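Long-range contacts in endonuclease Bse634IR (Geobacillus stearothermophilus, PDB 3V1Z), which cuts DNA as a Type IIF restriction endonuclease and is captured here in complex with its cognate DNA: residues S42-L47 against A239-V244; V138-S143 against G213-S218; D189-G194 against A232-Y237. The protein carries 1 engineered substitution. All coordinates share one frame; numbering follows the deposited sequence.

Interaction 1. Residues S42-L47 against A239-V244; sequences SIKENL and ASSEPV
Lys-44, in the first turn of helix 43-60, and Ser-241, just past the end of strand 235-240, bring the two backbones closest, with their CA atoms 6.1 Å apart. No direct hydrogen bond joins the segments. Instead a water bridges them, taking the Lys-44 N-H at 3.0 Å from N and lying 2.6 Å from the carbonyl O of Ser-241. Beside this bridge the contact is apolar: CG2 of Ile-43 comes to 4.2 Å from CB of Ser-241, and Phe-79 of helix 68-93 packs against both residues. The hydroxyl OG of Ser-241 has CD of Lys-44 and CD1 of Leu-47 as neighbours, yet its polar partner lies elsewhere, at the carbonyl O of Thr-199. In the PDDEXK-type nuclease fold, with helices packed about a mixed sheet, this places helix 43-60, near the N terminus, against the loop leaving one of the central strands. Lys-44 starts with CG opposite its backbone N (chi1 -178°), then bends at chi2 (91°), which lays CD and CE across the extended chain of Glu-242. CE sits 3.3 Å from OE2 of Glu-242, whereas NZ stays 4.0 Å from that oxygen, an attraction between opposite charges longer than a salt bridge; a long, weak ion pair with Asp-48 is the second charge partner of NZ. With an alanine in place of Lys-44, the Glu-242 carboxylate would probably lose its nearby positive charge and the aliphatic cover over its CG. Each segment is also braced internally. Ser-42 is the helix N-cap residue, and its O receives ND2 of Asn-46 at 2.9 Å in a nearly straight bond (173°). Across the water, Ser-240 OG accepts from N of Glu-242 at 3.3 Å, an ST turn that bends the chain beyond the strand.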
ATOM      1  N   SER A  42     -22.262  -5.831 -16.274  1.00 43.42           N
ATOM      2  CA  SER A  42     -21.018  -6.169 -15.578  1.00 42.00           C
ATOM      3  C   SER A  42     -20.010  -5.023 -15.630  1.00 40.53           C
ATOM      4  O   SER A  42     -19.770  -4.445 -16.687  1.00 41.04           O
ATOM      5  CB  SER A  42     -20.404  -7.439 -16.173  1.00 42.74           C
ATOM      6  OG  SER A  42     -19.102  -7.678 -15.660  1.00 41.88           O
ATOM      7  N   ILE A  43     -19.431  -4.703 -14.477  1.00 39.07           N
ATOM      8  CA  ILE A  43     -18.477  -3.599 -14.355  1.00 37.86           C
ATOM      9  C   ILE A  43     -17.145  -3.926 -15.028  1.00 38.21           C
ATOM     10  O   ILE A  43     -16.683  -3.181 -15.887  1.00 38.20           O
ATOM     11  CB  ILE A  43     -18.260  -3.206 -12.874  1.00 36.31           C
ATOM     12  CG1 ILE A  43     -19.544  -2.596 -12.299  1.00 35.57           C
ATOM     13  CG2 ILE A  43     -17.086  -2.240 -12.731  1.00 35.07           C
ATOM     14  CD1 ILE A  43     -19.527  -2.390 -10.803  1.00 33.41           C
ATOM     15  N   LYS A  44     -16.549  -5.049 -14.634  1.00 38.88           N
ATOM     16  CA  LYS A  44     -15.266  -5.510 -15.157  1.00 39.62           C
ATOM     17  C   LYS A  44     -15.257  -5.562 -16.692  1.00 41.03           C
ATOM     18  O   LYS A  44     -14.276  -5.167 -17.330  1.00 41.03           O
ATOM     19  CB  LYS A  44     -14.939  -6.884 -14.557  1.00 40.14           C
ATOM     20  CG  LYS A  44     -13.599  -7.493 -14.966  1.00 41.41           C
ATOM     21  CD  LYS A  44     -12.474  -7.121 -14.012  1.00 41.19           C
ATOM     22  CE  LYS A  44     -11.357  -8.163 -14.052  1.00 42.62           C
ATOM     23  NZ  LYS A  44     -10.729  -8.309 -15.399  1.00 44.01           N
ATOM     24  N   GLU A  45     -16.361  -6.029 -17.269  1.00 42.43           N
ATOM     25  CA  GLU A  45     -16.503  -6.121 -18.721  1.00 44.11           C
ATOM     26  C   GLU A  45     -16.540  -4.751 -19.398  1.00 43.62           C
ATOM     27  O   GLU A  45     -15.967  -4.581 -20.473  1.00 44.59           O
ATOM     28  CB  GLU A  45     -17.741  -6.945 -19.098  1.00 45.92           C
ATOM     29  CG  GLU A  45     -17.743  -8.377 -18.538  1.00 48.42           C
ATOM     30  CD  GLU A  45     -16.957  -9.373 -19.380  1.00 52.56           C
ATOM     31  OE1 GLU A  45     -16.176  -8.952 -20.267  1.00 53.64           O
ATOM     32  OE2 GLU A  45     -17.125 -10.594 -19.150  1.00 55.07           O
ATOM     33  N   ASN A  46     -17.205  -3.782 -18.768  1.00 42.22           N
ATOM     34  CA  ASN A  46     -17.223  -2.402 -19.262  1.00 41.45           C
ATOM     35  C   ASN A  46     -15.838  -1.759 -19.226  1.00 40.08           C
ATOM     36  O   ASN A  46     -15.502  -0.957 -20.097  1.00 40.43           O
ATOM     37  CB  ASN A  46     -18.222  -1.553 -18.472  1.00 40.99           C
ATOM     38  CG  ASN A  46     -19.606  -1.534 -19.101  1.00 42.92           C
ATOM     39  OD1 ASN A  46     -19.894  -0.717 -19.980  1.00 44.22           O
ATOM     40  ND2 ASN A  46     -20.476  -2.420 -18.638  1.00 42.63           N
ATOM     41  N   LEU A  47     -15.046  -2.114 -18.214  1.00 38.36           N
ATOM     42  CA  LEU A  47     -13.664  -1.638 -18.083  1.00 37.17           C
ATOM     43  C   LEU A  47     -12.756  -2.212 -19.169  1.00 38.05           C
ATOM     44  O   LEU A  47     -11.929  -1.499 -19.738  1.00 37.89           O
ATOM     45  CB  LEU A  47     -13.098  -1.979 -16.698  1.00 35.63           C
ATOM     46  CG  LEU A  47     -13.650  -1.233 -15.482  1.00 33.51           C
ATOM     47  CD1 LEU A  47     -13.155  -1.891 -14.215  1.00 31.89           C
ATOM     48  CD2 LEU A  47     -13.258   0.232 -15.514  1.00 31.73           C
ATOM     49  N   ALA A 239     -14.108  -1.652  -1.713  1.00 17.09           N
ATOM     50  CA  ALA A 239     -14.889  -2.172  -2.833  1.00 18.33           C
ATOM     51  C   ALA A 239     -13.996  -2.518  -4.006  1.00 18.57           C
ATOM     52  O   ALA A 239     -13.256  -1.653  -4.502  1.00 18.12           O
ATOM     53  CB  ALA A 239     -15.984  -1.175  -3.265  1.00 18.46           C
ATOM     54  N   SER A 240     -14.072  -3.780  -4.438  1.00 18.92           N
ATOM     55  CA  SER A 240     -13.298  -4.278  -5.580  1.00 19.39           C
ATOM     56  C   SER A 240     -14.226  -4.528  -6.777  1.00 20.42           C
ATOM     57  O   SER A 240     -15.433  -4.693  -6.601  1.00 20.49           O
ATOM     58  CB  SER A 240     -12.534  -5.554  -5.172  1.00 19.97           C
ATOM     59  OG  SER A 240     -11.655  -6.031  -6.182  1.00 19.60           O
ATOM     60  N   SER A 241     -13.676  -4.532  -7.992  1.00 21.06           N
ATOM     61  CA  SER A 241     -14.451  -4.937  -9.172  1.00 22.32           C
ATOM     62  C   SER A 241     -14.263  -6.420  -9.503  1.00 23.56           C
ATOM     63  O   SER A 241     -14.944  -6.956 -10.383  1.00 24.88           O
ATOM     64  CB  SER A 241     -14.117  -4.070 -10.392  1.00 22.33           C
ATOM     65  OG  SER A 241     -12.886  -4.441 -10.981  1.00 22.40           O
ATOM     66  N   GLU A 242     -13.338  -7.064  -8.789  1.00 23.50           N
ATOM     67  CA  GLU A 242     -13.011  -8.476  -8.975  1.00 24.97           C
ATOM     68  C   GLU A 242     -13.561  -9.294  -7.806  1.00 24.99           C
ATOM     69  O   GLU A 242     -13.947  -8.727  -6.783  1.00 24.44           O
ATOM     70  CB  GLU A 242     -11.480  -8.659  -9.076  1.00 24.90           C
ATOM     71  CG  GLU A 242     -10.853  -8.039 -10.323  1.00 25.51           C
ATOM     72  CD  GLU A 242      -9.433  -8.521 -10.597  1.00 26.20           C
ATOM     73  OE1 GLU A 242      -8.724  -8.935  -9.649  1.00 27.23           O
ATOM     74  OE2 GLU A 242      -9.025  -8.478 -11.776  1.00 27.60           O
ATOM     75  N   PRO A 243     -13.610 -10.634  -7.946  1.00 26.29           N
ATOM     76  CA  PRO A 243     -13.935 -11.436  -6.772  1.00 26.23           C
ATOM     77  C   PRO A 243     -12.965 -11.146  -5.620  1.00 25.06           C
ATOM     78  O   PRO A 243     -11.783 -10.867  -5.848  1.00 24.52           O
ATOM     79  CB  PRO A 243     -13.765 -12.869  -7.276  1.00 28.03           C
ATOM     80  CG  PRO A 243     -14.035 -12.770  -8.736  1.00 28.78           C
ATOM     81  CD  PRO A 243     -13.407 -11.477  -9.138  1.00 27.91           C
ATOM     82  N   VAL A 244     -13.485 -11.177  -4.398  1.00 24.79           N
ATOM     83  CA  VAL A 244     -12.688 -10.971  -3.189  1.00 23.54           C
ATOM     84  C   VAL A 244     -12.445 -12.361  -2.577  1.00 25.33           C
ATOM     85  O   VAL A 244     -13.382 -13.136  -2.410  1.00 26.14           O
ATOM     86  CB  VAL A 244     -13.423 -10.028  -2.212  1.00 22.44           C
ATOM     87  CG1 VAL A 244     -12.760 -10.004  -0.841  1.00 21.89           C
ATOM     88  CG2 VAL A 244     -13.531  -8.615  -2.802  1.00 20.31           C
TER
HETATM   89  O   HOH W   1     -16.981  -6.307 -11.906  1.00 25.47           O

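Interaction 2. Residues V138-S143 against G213-S218. With nucleotides of chain C.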
ATOM      1  N   VAL A 138       5.295  13.669  15.086  1.00 37.45           N
ATOM      2  CA  VAL A 138       4.429  12.706  14.397  1.00 35.21           C
ATOM      3  C   VAL A 138       3.265  13.385  13.672  1.00 33.80           C
ATOM      4  O   VAL A 138       2.916  14.537  13.959  1.00 34.87           O
ATOM      5  CB  VAL A 138       3.938  11.527  15.312  1.00 34.38           C
ATOM      6  CG1 VAL A 138       5.078  10.962  16.152  1.00 35.22           C
ATOM      7  CG2 VAL A 138       2.797  11.951  16.190  1.00 34.70           C
ATOM      8  N   ARG A 139       2.702  12.672  12.704  1.00 31.66           N
ATOM      9  CA  ARG A 139       1.600  13.167  11.895  1.00 30.09           C
ATOM     10  C   ARG A 139       0.548  12.081  11.750  1.00 28.24           C
ATOM     11  O   ARG A 139       0.716  10.976  12.261  1.00 27.55           O
ATOM     12  CB  ARG A 139       2.102  13.590  10.513  1.00 30.42           C
ATOM     13  CG  ARG A 139       3.061  14.770  10.533  1.00 31.70           C
ATOM     14  CD  ARG A 139       3.597  15.073   9.153  1.00 32.20           C
ATOM     15  NE  ARG A 139       4.811  15.887   9.232  1.00 34.87           N
ATOM     16  CZ  ARG A 139       4.844  17.214   9.176  1.00 36.01           C
ATOM     17  NH1 ARG A 139       3.724  17.912   9.034  1.00 36.24           N
ATOM     18  NH2 ARG A 139       6.006  17.847   9.262  1.00 37.89           N
ATOM     19  N   LEU A 140      -0.540  12.423  11.062  1.00 27.41           N
ATOM     20  CA  LEU A 140      -1.593  11.482  10.690  1.00 25.86           C
ATOM     21  C   LEU A 140      -1.924  11.686   9.217  1.00 25.51           C
ATOM     22  O   LEU A 140      -2.868  12.399   8.869  1.00 25.48           O
ATOM     23  CB  LEU A 140      -2.837  11.683  11.564  1.00 25.49           C
ATOM     24  CG  LEU A 140      -2.738  11.314  13.048  1.00 25.48           C
ATOM     25  CD1 LEU A 140      -3.879  11.945  13.823  1.00 26.22           C
ATOM     26  CD2 LEU A 140      -2.709   9.792  13.257  1.00 25.64           C
ATOM     27  N   ILE A 141      -1.126  11.063   8.357  1.00 25.28           N
ATOM     28  CA  ILE A 141      -1.249  11.237   6.911  1.00 24.90           C
ATOM     29  C   ILE A 141      -1.832  10.004   6.228  1.00 24.58           C
ATOM     30  O   ILE A 141      -1.420   8.873   6.493  1.00 24.27           O
ATOM     31  CB  ILE A 141       0.115  11.621   6.265  1.00 25.61           C
ATOM     32  CG1 ILE A 141       0.547  13.027   6.731  1.00 26.46           C
ATOM     33  CG2 ILE A 141       0.051  11.508   4.725  1.00 24.38           C
ATOM     34  CD1 ILE A 141       1.725  13.608   5.988  1.00 27.26           C
ATOM     35  N   THR A 142      -2.803  10.244   5.352  1.00 24.61           N
ATOM     36  CA  THR A 142      -3.365   9.207   4.495  1.00 24.60           C
ATOM     37  C   THR A 142      -3.752   9.827   3.148  1.00 24.75           C
ATOM     38  O   THR A 142      -3.800  11.048   3.010  1.00 25.23           O
ATOM     39  CB  THR A 142      -4.591   8.523   5.163  1.00 24.24           C
ATOM     40  OG1 THR A 142      -5.034   7.426   4.357  1.00 25.06           O
ATOM     41  CG2 THR A 142      -5.743   9.516   5.388  1.00 24.11           C
ATOM     42  N   SER A 143      -4.017   8.990   2.151  1.00 24.38           N
ATOM     43  CA  SER A 143      -4.580   9.494   0.902  1.00 24.28           C
ATOM     44  C   SER A 143      -6.021   9.922   1.152  1.00 23.92           C
ATOM     45  O   SER A 143      -6.651   9.452   2.109  1.00 23.62           O
ATOM     46  CB  SER A 143      -4.493   8.441  -0.207  1.00 24.33           C
ATOM     47  OG  SER A 143      -4.856   7.155   0.255  1.00 23.69           O
ATOM     48  N   GLY A 213      -8.442   3.355   6.710  1.00 19.98           N
ATOM     49  CA  GLY A 213      -9.469   3.206   7.728  1.00 20.18           C
ATOM     50  C   GLY A 213      -8.929   3.531   9.105  1.00 20.67           C
ATOM     51  O   GLY A 213      -9.543   4.295   9.862  1.00 20.75           O
ATOM     52  N   ASN A 214      -7.771   2.957   9.423  1.00 20.65           N
ATOM     53  CA  ASN A 214      -7.107   3.199  10.700  1.00 21.17           C
ATOM     54  C   ASN A 214      -6.888   4.687  10.994  1.00 21.22           C
ATOM     55  O   ASN A 214      -7.216   5.158  12.086  1.00 21.32           O
ATOM     56  CB  ASN A 214      -5.781   2.432  10.779  1.00 21.49           C
ATOM     57  CG  ASN A 214      -5.217   2.391  12.183  1.00 23.15           C
ATOM     58  OD1 ASN A 214      -5.827   1.829  13.085  1.00 24.81           O
ATOM     59  ND2 ASN A 214      -4.052   2.996  12.378  1.00 24.07           N
ATOM     60  N   ILE A 215      -6.353   5.421  10.022  1.00 20.96           N
ATOM     61  CA  ILE A 215      -6.052   6.844  10.215  1.00 21.75           C
ATOM     62  C   ILE A 215      -7.321   7.685  10.320  1.00 21.80           C
ATOM     63  O   ILE A 215      -7.370   8.630  11.117  1.00 22.85           O
ATOM     64  CB  ILE A 215      -5.102   7.413   9.106  1.00 21.75           C
ATOM     65  CG1 ILE A 215      -3.759   6.675   9.096  1.00 22.09           C
ATOM     66  CG2 ILE A 215      -4.873   8.930   9.254  1.00 22.71           C
ATOM     67  CD1 ILE A 215      -3.061   6.556  10.445  1.00 21.42           C
ATOM     68  N   LEU A 216      -8.331   7.340   9.519  1.00 21.14           N
ATOM     69  CA  LEU A 216      -9.574   8.100   9.457  1.00 21.34           C
ATOM     70  C   LEU A 216     -10.384   7.941  10.734  1.00 21.60           C
ATOM     71  O   LEU A 216     -10.963   8.910  11.230  1.00 22.13           O
ATOM     72  CB  LEU A 216     -10.418   7.687   8.242  1.00 21.25           C
ATOM     73  CG  LEU A 216      -9.992   8.121   6.832  1.00 21.28           C
ATOM     74  CD1 LEU A 216     -10.869   7.443   5.784  1.00 20.62           C
ATOM     75  CD2 LEU A 216     -10.032   9.633   6.665  1.00 21.31           C
ATOM     76  N   LYS A 217     -10.413   6.712  11.249  1.00 20.93           N
ATOM     77  CA  LYS A 217     -11.094   6.377  12.490  1.00 21.34           C
ATOM     78  C   LYS A 217     -10.371   6.925  13.710  1.00 21.95           C
ATOM     79  O   LYS A 217     -10.986   7.117  14.759  1.00 22.57           O
ATOM     80  CB  LYS A 217     -11.279   4.854  12.611  1.00 21.08           C
ATOM     81  CG  LYS A 217     -12.271   4.296  11.607  1.00 20.55           C
ATOM     82  CD  LYS A 217     -12.522   2.815  11.808  1.00 22.37           C
ATOM     83  CE  LYS A 217     -13.683   2.371  10.935  1.00 21.38           C
ATOM     84  NZ  LYS A 217     -14.118   1.005  11.288  1.00 24.03           N
ATOM     85  N   SER A 218      -9.068   7.163  13.562  1.00 22.41           N
ATOM     86  CA  SER A 218      -8.235   7.772  14.596  1.00 23.34           C
ATOM     87  C   SER A 218      -8.476   9.285  14.669  1.00 24.05           C
ATOM     88  O   SER A 218      -8.551   9.857  15.764  1.00 24.44           O
ATOM     89  CB  SER A 218      -6.749   7.442  14.355  1.00 23.38           C
ATOM     90  OG  SER A 218      -5.876   8.307  15.076  1.00 25.11           O
TER
ATOM     91  P    DG C   5      -3.508  11.382  -2.251  1.00 23.14           P
ATOM     92  OP1  DG C   5      -4.792  11.924  -1.733  1.00 23.91           O
ATOM     93  OP2  DG C   5      -2.485  10.883  -1.316  1.00 24.85           O
ATOM     94  O5'  DG C   5      -3.827  10.218  -3.270  1.00 21.97           O
ATOM     95  C5'  DG C   5      -4.924  10.314  -4.160  1.00 21.00           C
ATOM     96  C4'  DG C   5      -4.836   9.131  -5.086  1.00 19.59           C
ATOM     97  O4'  DG C   5      -3.601   9.270  -5.821  1.00 19.56           O
ATOM     98  C3'  DG C   5      -4.770   7.779  -4.371  1.00 19.38           C
ATOM     99  O3'  DG C   5      -5.844   6.971  -4.841  1.00 21.48           O
ATOM    100  C2'  DG C   5      -3.408   7.216  -4.766  1.00 19.05           C
ATOM    101  C1'  DG C   5      -3.118   7.975  -6.053  1.00 18.44           C
ATOM    102  N9   DG C   5      -1.700   8.017  -6.381  1.00 17.95           N
ATOM    103  C8   DG C   5      -0.647   8.093  -5.509  1.00 17.79           C
ATOM    104  N7   DG C   5       0.509   8.100  -6.095  1.00 18.01           N
ATOM    105  C5   DG C   5       0.208   8.013  -7.443  1.00 17.98           C
ATOM    106  C6   DG C   5       1.064   7.981  -8.568  1.00 18.64           C
ATOM    107  O6   DG C   5       2.303   8.021  -8.577  1.00 18.80           O
ATOM    108  N1   DG C   5       0.347   7.888  -9.763  1.00 18.39           N
ATOM    109  C2   DG C   5      -1.027   7.846  -9.855  1.00 18.14           C
ATOM    110  N2   DG C   5      -1.558   7.762 -11.075  1.00 18.55           N
ATOM    111  N3   DG C   5      -1.835   7.883  -8.808  1.00 18.62           N
ATOM    112  C4   DG C   5      -1.152   7.968  -7.637  1.00 18.38           C
TER
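Ile-215 rises from helix 207-226 against the extended run Leu-140 to Thr-142. The helix is the crossover element of the beta-alpha-beta unit formed with strands 191-198 and 235-240, and the loop packed on it leads into strand 147-151. Ile-215 puts its CG2 methyl opposite the backbone N and CG1 beside that N (chi1 -60°), which presents both branches to the loop. CG2 meets CB of Leu-140 at 4.1 Å and the CG2 methyl of Thr-142 at 4.0 Å. CG1 lies 4.1 Å from the carbonyl O of Ile-141. Thr-142 is turned to serve both polar and apolar neighbours: OG1 lies opposite its backbone N (chi1 -174°), while CG2 takes the position between N and the carbonyl carbon and faces the helix. The side chains of Thr-142 and Ile-215 pass each other in opposite directions, and the same Thr-142 methyl reaches CD2 of Leu-216 more loosely, at 4.5 Å. Further along the helix, CD2 of Leu-140 rests 3.9 Å from OG of Ser-218, and Leu-127 and Leu-131 of helix 118-131 also touch this leucine. The second subunit closes in as well, with its Thr-257 packed on Ile-215 and Thr-254 OG1 of that subunit bonded to Ile-141 N. At the far end the loop meets the DNA. Glu-212, one residue before Gly-213 in the helix, holds both hydroxyls there, OE2 bonding to OG1 of Thr-142 and OE1 to OG of Ser-143. Beyond that pair, CB of Ser-143 lies 3.4 Å from the phosphate oxygen OP2 of DG5 of chain C.

Interaction 3. Residues D189-G194 against A232-Y237; sequences DSLVAG and AEFKYY
Lys-235 ties itself to the neighbouring strand through both backbone groups. Its N donates to Val-192 O at 3.1 Å, almost straight at hydrogen (170°), and its O accepts from N of Gly-194 at 3.2 Å. Tyr-237 N then bonds to Gly-194 O at 3.1 Å. This is the parallel pairing of strands 191-198 and 235-240, the two strands of a beta-alpha-beta crossover made through helix 207-226. On its other side strand 191-198 is irregular, for Val-192 and Ala-193 both face Ile-149 of strand 147-151 in a classic beta bulge. Where the strands part, a water takes over: it lies 2.7 Å from Asp-189 O and is hydrogen-bonded both to that oxygen and to Glu-233 O. NZ of Lys-235 makes a salt bridge with OE2 of Glu-233 in its own segment, its hydrogen bond weak. Packing extends to both faces of the sheet. Toward helix 207-226, Phe-234 has CG opposite its backbone N (chi1 176°), which swings the ring over to the neighbouring strand; CE1 presses on CG of Leu-191 at 3.5 Å, and CZ lies near Gly-194 N. Leu-216 of the helix packs against the ring. Tyr-236 leans on the same glycine from further along, its CD1 3.4 Å from Gly-194 O, and its side chain comes about 6 Å from that of Asp-146, a calcium-binding residue in a structure of this protein. The opposite face carries Ala-193 and Tyr-237, both packed against Ile-290 of helix 280-291. There the CB methyl of Ala-193 meets the edge of the Tyr-237 ring, 4.1 Å from CE2.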
ATOM      1  N   ASP A 189     -20.010  15.187  12.588  1.00 30.34           N
ATOM      2  CA  ASP A 189     -20.700  13.898  12.638  1.00 30.33           C
ATOM      3  C   ASP A 189     -21.594  13.682  11.420  1.00 30.61           C
ATOM      4  O   ASP A 189     -22.230  12.631  11.290  1.00 30.56           O
ATOM      5  CB  ASP A 189     -21.480  13.733  13.954  1.00 31.28           C
ATOM      6  CG  ASP A 189     -22.412  14.903  14.248  1.00 33.81           C
ATOM      7  OD1 ASP A 189     -22.315  15.961  13.585  1.00 36.01           O
ATOM      8  OD2 ASP A 189     -23.248  14.764  15.163  1.00 34.92           O
ATOM      9  N   SER A 190     -21.625  14.684  10.537  1.00 30.85           N
ATOM     10  CA  SER A 190     -22.228  14.565   9.216  1.00 31.11           C
ATOM     11  C   SER A 190     -21.490  13.553   8.343  1.00 29.86           C
ATOM     12  O   SER A 190     -22.100  12.913   7.494  1.00 29.96           O
ATOM     13  CB  SER A 190     -22.248  15.922   8.504  1.00 32.19           C
ATOM     14  OG  SER A 190     -23.153  16.813   9.130  1.00 33.74           O
ATOM     15  N   LEU A 191     -20.180  13.426   8.541  1.00 28.83           N
ATOM     16  CA  LEU A 191     -19.386  12.443   7.809  1.00 27.55           C
ATOM     17  C   LEU A 191     -19.621  11.055   8.405  1.00 26.70           C
ATOM     18  O   LEU A 191     -19.203  10.773   9.531  1.00 26.84           O
ATOM     19  CB  LEU A 191     -17.898  12.809   7.838  1.00 26.91           C
ATOM     20  CG  LEU A 191     -16.913  11.829   7.185  1.00 26.01           C
ATOM     21  CD1 LEU A 191     -17.115  11.712   5.662  1.00 24.92           C
ATOM     22  CD2 LEU A 191     -15.473  12.208   7.515  1.00 25.68           C
ATOM     23  N   VAL A 192     -20.301  10.197   7.654  1.00 26.12           N
ATOM     24  CA  VAL A 192     -20.722   8.906   8.195  1.00 25.33           C
ATOM     25  C   VAL A 192     -19.951   7.712   7.631  1.00 23.79           C
ATOM     26  O   VAL A 192     -19.901   6.655   8.263  1.00 23.66           O
ATOM     27  CB  VAL A 192     -22.270   8.688   8.088  1.00 26.70           C
ATOM     28  CG1 VAL A 192     -23.024   9.807   8.809  1.00 27.84           C
ATOM     29  CG2 VAL A 192     -22.731   8.576   6.638  1.00 26.80           C
ATOM     30  N   ALA A 193     -19.363   7.872   6.444  1.00 22.59           N
ATOM     31  CA  ALA A 193     -18.610   6.786   5.807  1.00 20.88           C
ATOM     32  C   ALA A 193     -17.712   7.252   4.676  1.00 19.91           C
ATOM     33  O   ALA A 193     -17.936   8.298   4.074  1.00 20.25           O
ATOM     34  CB  ALA A 193     -19.550   5.672   5.311  1.00 21.04           C
ATOM     35  N   GLY A 194     -16.678   6.461   4.416  1.00 18.82           N
ATOM     36  CA  GLY A 194     -15.809   6.643   3.266  1.00 17.73           C
ATOM     37  C   GLY A 194     -15.609   5.286   2.630  1.00 17.27           C
ATOM     38  O   GLY A 194     -15.721   4.261   3.311  1.00 16.90           O
ATOM     39  N   ALA A 232     -21.977   8.900  17.799  1.00 40.17           N
ATOM     40  CA  ALA A 232     -21.547   9.156  16.421  1.00 38.51           C
ATOM     41  C   ALA A 232     -20.596   8.074  15.918  1.00 36.74           C
ATOM     42  O   ALA A 232     -19.669   7.664  16.622  1.00 36.40           O
ATOM     43  CB  ALA A 232     -20.904  10.533  16.300  1.00 38.61           C
ATOM     44  N   GLU A 233     -20.852   7.597  14.705  1.00 35.38           N
ATOM     45  CA  GLU A 233     -20.029   6.558  14.100  1.00 33.80           C
ATOM     46  C   GLU A 233     -19.494   6.987  12.741  1.00 31.75           C
ATOM     47  O   GLU A 233     -20.156   7.720  11.995  1.00 32.05           O
ATOM     48  CB  GLU A 233     -20.824   5.253  13.959  1.00 34.41           C
ATOM     49  CG  GLU A 233     -20.687   4.278  15.130  1.00 35.32           C
ATOM     50  CD  GLU A 233     -21.491   2.994  14.922  1.00 36.67           C
ATOM     51  OE1 GLU A 233     -22.629   3.077  14.409  1.00 39.16           O
ATOM     52  OE2 GLU A 233     -20.990   1.896  15.278  1.00 39.03           O
ATOM     53  N   PHE A 234     -18.278   6.545  12.445  1.00 29.56           N
ATOM     54  CA  PHE A 234     -17.703   6.646  11.113  1.00 27.49           C
ATOM     55  C   PHE A 234     -17.243   5.259  10.708  1.00 26.48           C
ATOM     56  O   PHE A 234     -16.463   4.619  11.420  1.00 25.70           O
ATOM     57  CB  PHE A 234     -16.524   7.627  11.065  1.00 26.75           C
ATOM     58  CG  PHE A 234     -15.844   7.679   9.722  1.00 26.02           C
ATOM     59  CD1 PHE A 234     -16.343   8.489   8.705  1.00 25.21           C
ATOM     60  CD2 PHE A 234     -14.713   6.901   9.464  1.00 24.97           C
ATOM     61  CE1 PHE A 234     -15.726   8.531   7.453  1.00 25.08           C
ATOM     62  CE2 PHE A 234     -14.092   6.933   8.216  1.00 24.81           C
ATOM     63  CZ  PHE A 234     -14.600   7.754   7.207  1.00 24.60           C
ATOM     64  N   LYS A 235     -17.735   4.797   9.563  1.00 25.62           N
ATOM     65  CA  LYS A 235     -17.359   3.493   9.062  1.00 24.81           C
ATOM     66  C   LYS A 235     -16.542   3.604   7.782  1.00 23.16           C
ATOM     67  O   LYS A 235     -16.737   4.510   6.980  1.00 22.92           O
ATOM     68  CB  LYS A 235     -18.593   2.605   8.865  1.00 25.46           C
ATOM     69  CG  LYS A 235     -19.115   1.968  10.158  1.00 27.09           C
ATOM     70  CD  LYS A 235     -20.210   0.942   9.872  1.00 28.39           C
ATOM     71  CE  LYS A 235     -20.619   0.156  11.113  1.00 31.95           C
ATOM     72  NZ  LYS A 235     -21.285   0.995  12.151  1.00 34.30           N
ATOM     73  N   TYR A 236     -15.614   2.676   7.603  1.00 21.80           N
ATOM     74  CA  TYR A 236     -14.807   2.650   6.401  1.00 20.14           C
ATOM     75  C   TYR A 236     -14.942   1.332   5.661  1.00 19.66           C
ATOM     76  O   TYR A 236     -14.902   0.253   6.255  1.00 19.74           O
ATOM     77  CB  TYR A 236     -13.341   2.950   6.710  1.00 19.85           C
ATOM     78  CG  TYR A 236     -12.546   3.201   5.458  1.00 19.88           C
ATOM     79  CD1 TYR A 236     -12.686   4.399   4.763  1.00 19.36           C
ATOM     80  CD2 TYR A 236     -11.691   2.226   4.941  1.00 19.67           C
ATOM     81  CE1 TYR A 236     -11.988   4.635   3.607  1.00 19.62           C
ATOM     82  CE2 TYR A 236     -10.972   2.462   3.775  1.00 20.66           C
ATOM     83  CZ  TYR A 236     -11.135   3.674   3.117  1.00 19.91           C
ATOM     84  OH  TYR A 236     -10.442   3.939   1.964  1.00 20.79           O
ATOM     85  N   TYR A 237     -15.093   1.433   4.347  1.00 19.32           N
ATOM     86  CA  TYR A 237     -15.401   0.281   3.522  1.00 18.74           C
ATOM     87  C   TYR A 237     -14.444   0.159   2.351  1.00 18.05           C
ATOM     88  O   TYR A 237     -13.838   1.147   1.915  1.00 17.54           O
ATOM     89  CB  TYR A 237     -16.833   0.397   2.997  1.00 19.61           C
ATOM     90  CG  TYR A 237     -17.909   0.376   4.064  1.00 19.66           C
ATOM     91  CD1 TYR A 237     -18.394  -0.828   4.575  1.00 19.75           C
ATOM     92  CD2 TYR A 237     -18.454   1.564   4.543  1.00 19.32           C
ATOM     93  CE1 TYR A 237     -19.384  -0.846   5.553  1.00 20.59           C
ATOM     94  CE2 TYR A 237     -19.442   1.559   5.504  1.00 19.37           C
ATOM     95  CZ  TYR A 237     -19.904   0.360   6.008  1.00 21.28           C
ATOM     96  OH  TYR A 237     -20.895   0.381   6.962  1.00 22.98           O
TER
HETATM   97  O   HOH W   2     -20.980  10.428  12.076  1.00 27.93           O

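In the fold
From the N terminus, 42-47 opens the longest loop, closed when 239-244 arrives in interaction 1; the other two contacts are nested inside it. Next comes 138-143, then 189-194, after which helix 207-226 brings 213-218 back to the first of these and 232-237 returns to the second, so interactions 2 and 3 cross along the chain. They also touch in space: Gly-213 and Leu-216 pack on Tyr-236, setting the crossover helix against the sheet. Interactions 1 and 3 share strand 235-240, one at each end, about 25 Å apart between centres. Together they connect helix 43-60, the central sheet, the crossover helix and the DNA-contacting loop.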